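Local coordinates for glucokinase (Leishmania braziliensis MHOM/BR/75/M2904, PDB 6EDI), which probably phosphorylates D-glucose with ATP, as a dimeric glucokinase of the actin-like ATPase superfamily, at residues I200-C205 with D226-L231. Sequence-based numbering, arbitrary orientation.
Sequences IGRGRC and DSYIVL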
loop_
_atom_site.group_PDB
_atom_site.type_symbol
_atom_site.label_atom_id
_atom_site.label_comp_id
_atom_site.label_asym_id
_atom_site.label_seq_id
_atom_site.Cartn_x
_atom_site.Cartn_y
_atom_site.Cartn_z
ATOM N N ILE A 200 -8.262 -16.630 -0.723
ATOM C CA ILE A 200 -8.240 -15.181 -0.964
ATOM C C ILE A 200 -8.135 -14.958 -2.464
ATOM O O ILE A 200 -8.539 -13.920 -2.985
ATOM C CB ILE A 200 -7.076 -14.450 -0.264
ATOM C CG1 ILE A 200 -5.724 -15.057 -0.649
ATOM C CG2 ILE A 200 -7.261 -14.464 1.254
ATOM C CD1 ILE A 200 -4.544 -14.142 -0.305
ATOM N N GLY A 201 -7.595 -15.951 -3.162
ATOM C CA GLY A 201 -7.481 -15.873 -4.611
ATOM C C GLY A 201 -6.291 -15.060 -5.083
ATOM O O GLY A 201 -5.507 -14.566 -4.272
ATOM N N ARG A 202 -6.145 -14.938 -6.404
ATOM C CA ARG A 202 -5.037 -14.187 -6.998
ATOM C C ARG A 202 -5.370 -12.706 -7.176
ATOM O O ARG A 202 -5.711 -12.246 -8.278
ATOM C CB ARG A 202 -4.633 -14.789 -8.344
ATOM C CG ARG A 202 -4.232 -16.243 -8.246
ATOM C CD ARG A 202 -2.833 -16.466 -8.781
ATOM N NE ARG A 202 -2.368 -17.816 -8.482
ATOM C CZ ARG A 202 -2.182 -18.759 -9.393
ATOM N NH1 ARG A 202 -2.392 -18.496 -10.677
ATOM N NH2 ARG A 202 -1.764 -19.961 -9.019
ATOM N N GLY A 203 -5.258 -11.965 -6.079
ATOM C CA GLY A 203 -5.495 -10.536 -6.076
ATOM C C GLY A 203 -5.149 -9.977 -4.714
ATOM O O GLY A 203 -4.736 -10.719 -3.810
ATOM N N ARG A 204 -5.302 -8.672 -4.548
ATOM C CA ARG A 204 -4.964 -8.080 -3.267
ATOM C C ARG A 204 -5.974 -8.460 -2.215
ATOM O O ARG A 204 -7.177 -8.560 -2.480
ATOM C CB ARG A 204 -4.898 -6.555 -3.344
ATOM C CG ARG A 204 -3.622 -6.010 -3.958
ATOM C CD ARG A 204 -3.732 -4.508 -4.164
ATOM N NE ARG A 204 -2.491 -3.950 -4.692
ATOM C CZ ARG A 204 -2.371 -2.689 -5.074
ATOM N NH1 ARG A 204 -3.419 -1.886 -4.963
ATOM N NH2 ARG A 204 -1.215 -2.233 -5.541
ATOM N N CYS A 205 -5.466 -8.642 -1.006
ATOM C CA CYS A 205 -6.301 -8.829 0.164
ATOM C C CYS A 205 -5.972 -7.721 1.175
ATOM O O CYS A 205 -4.844 -7.622 1.668
ATOM C CB CYS A 205 -6.040 -10.211 0.761
ATOM S SG CYS A 205 -6.948 -10.504 2.266
ATOM N N ASP A 226 3.973 -14.689 -9.698
ATOM C CA ASP A 226 2.865 -15.464 -9.132
ATOM C C ASP A 226 3.074 -15.672 -7.636
ATOM O O ASP A 226 3.061 -16.802 -7.130
ATOM C CB ASP A 226 2.699 -16.801 -9.862
ATOM C CG ASP A 226 1.471 -17.558 -9.413
ATOM O OD1 ASP A 226 0.471 -16.900 -9.059
ATOM O OD2 ASP A 226 1.508 -18.806 -9.398
ATOM N N SER A 227 3.311 -14.573 -6.930
ATOM C CA SER A 227 3.614 -14.659 -5.508
ATOM C C SER A 227 2.964 -13.481 -4.818
ATOM O O SER A 227 2.458 -12.562 -5.479
ATOM C CB SER A 227 5.122 -14.622 -5.275
ATOM O OG SER A 227 5.654 -13.452 -5.852
ATOM N N TYR A 228 2.976 -13.504 -3.493
ATOM C CA TYR A 228 2.388 -12.414 -2.727
ATOM C C TYR A 228 3.435 -11.757 -1.831
ATOM O O TYR A 228 4.396 -12.404 -1.403
ATOM C CB TYR A 228 1.286 -12.957 -1.811
ATOM C CG TYR A 228 0.125 -13.668 -2.477
ATOM C CD1 TYR A 228 0.237 -14.989 -2.921
ATOM C CD2 TYR A 228 -1.101 -13.048 -2.589
ATOM C CE1 TYR A 228 -0.854 -15.645 -3.506
ATOM C CE2 TYR A 228 -2.195 -13.694 -3.158
ATOM C CZ TYR A 228 -2.067 -14.981 -3.606
ATOM O OH TYR A 228 -3.169 -15.589 -4.176
ATOM N N ILE A 229 3.235 -10.481 -1.507
ATOM C CA ILE A 229 4.075 -9.841 -0.510
ATOM C C ILE A 229 3.152 -9.038 0.382
ATOM O O ILE A 229 2.184 -8.451 -0.088
ATOM C CB ILE A 229 5.181 -8.946 -1.143
ATOM C CG1 ILE A 229 6.061 -8.312 -0.059
ATOM C CG2 ILE A 229 4.582 -7.884 -2.095
ATOM C CD1 ILE A 229 7.388 -7.769 -0.587
ATOM N N VAL A 230 3.418 -9.049 1.679
ATOM C CA VAL A 230 2.590 -8.281 2.595
ATOM C C VAL A 230 3.260 -6.957 2.933
ATOM O O VAL A 230 4.473 -6.893 3.149
ATOM C CB VAL A 230 2.282 -9.051 3.890
ATOM C CG1 VAL A 230 1.548 -8.135 4.884
ATOM C CG2 VAL A 230 1.450 -10.302 3.586
ATOM N N LEU A 231 2.464 -5.894 2.956
ATOM C CA LEU A 231 2.948 -4.603 3.392
ATOM C C LEU A 231 2.232 -4.288 4.684
ATOM O O LEU A 231 0.997 -4.323 4.727
ATOM C CB LEU A 231 2.639 -3.515 2.361
ATOM C CG LEU A 231 3.580 -3.398 1.159
ATOM C CD1 LEU A 231 3.405 -4.590 0.229
ATOM C CD2 LEU A 231 3.374 -2.094 0.382
#
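With CG beside the backbone N and anti to the carbonyl carbon (chi1 -59°), the ring of Tyr228 extends from the start of strand 227-233 to the loop 200-205, where its hydroxyl reaches Gly201, while Arg202 bends at chi2 and Asp226 holds CG anti to the backbone N, so that the two charged ends converge. The Tyr228 hydroxyl donates a short hydrogen bond to the backbone carbonyl of Gly201, OH to O 2.6 Å. The hydroxyl oxygen sits above the carbonyl plane, not along a lone pair, at a C=O...OH angle of 117°, whereas Gly201 O itself lies in the plane of the ring, at its edge. The same oxygen receives a weak bond from Gly203 N across the inverse gamma turn centred on Arg202. Ile200 meets the ring tip to tip, CD1 standing 3.7 Å from Tyr228 CE2, and Leu166 of helix 157-170 packs against both side chains. Strand 227-233 is the last of the three consecutive antiparallel strands 205-210, 214-222 and 227-233 in a mixed sheet; the tyrosine therefore reaches past the middle strand to the loop leading into the first, its ring edge-to-face with that of Tyr221. Asp226 belongs to a G1 beta bulge, in which it and Ser227 both face Val222; its side chain crosses that of Arg202 at about a right angle, with the carboxylate and guanidinium planes 77° apart. Asp226 OD1 lies 3.0 Å from Arg202 NE, over one face of the guanidinium and offset toward its rim, so this salt bridge is purely electrostatic, with no N-H directed at the oxygen; OD1 has its hydrogen bond with Tyr221 OH. On the backbone of the turn, Arg202 O is hydrogen-bonded to Asn123 ND2 of the second subunit.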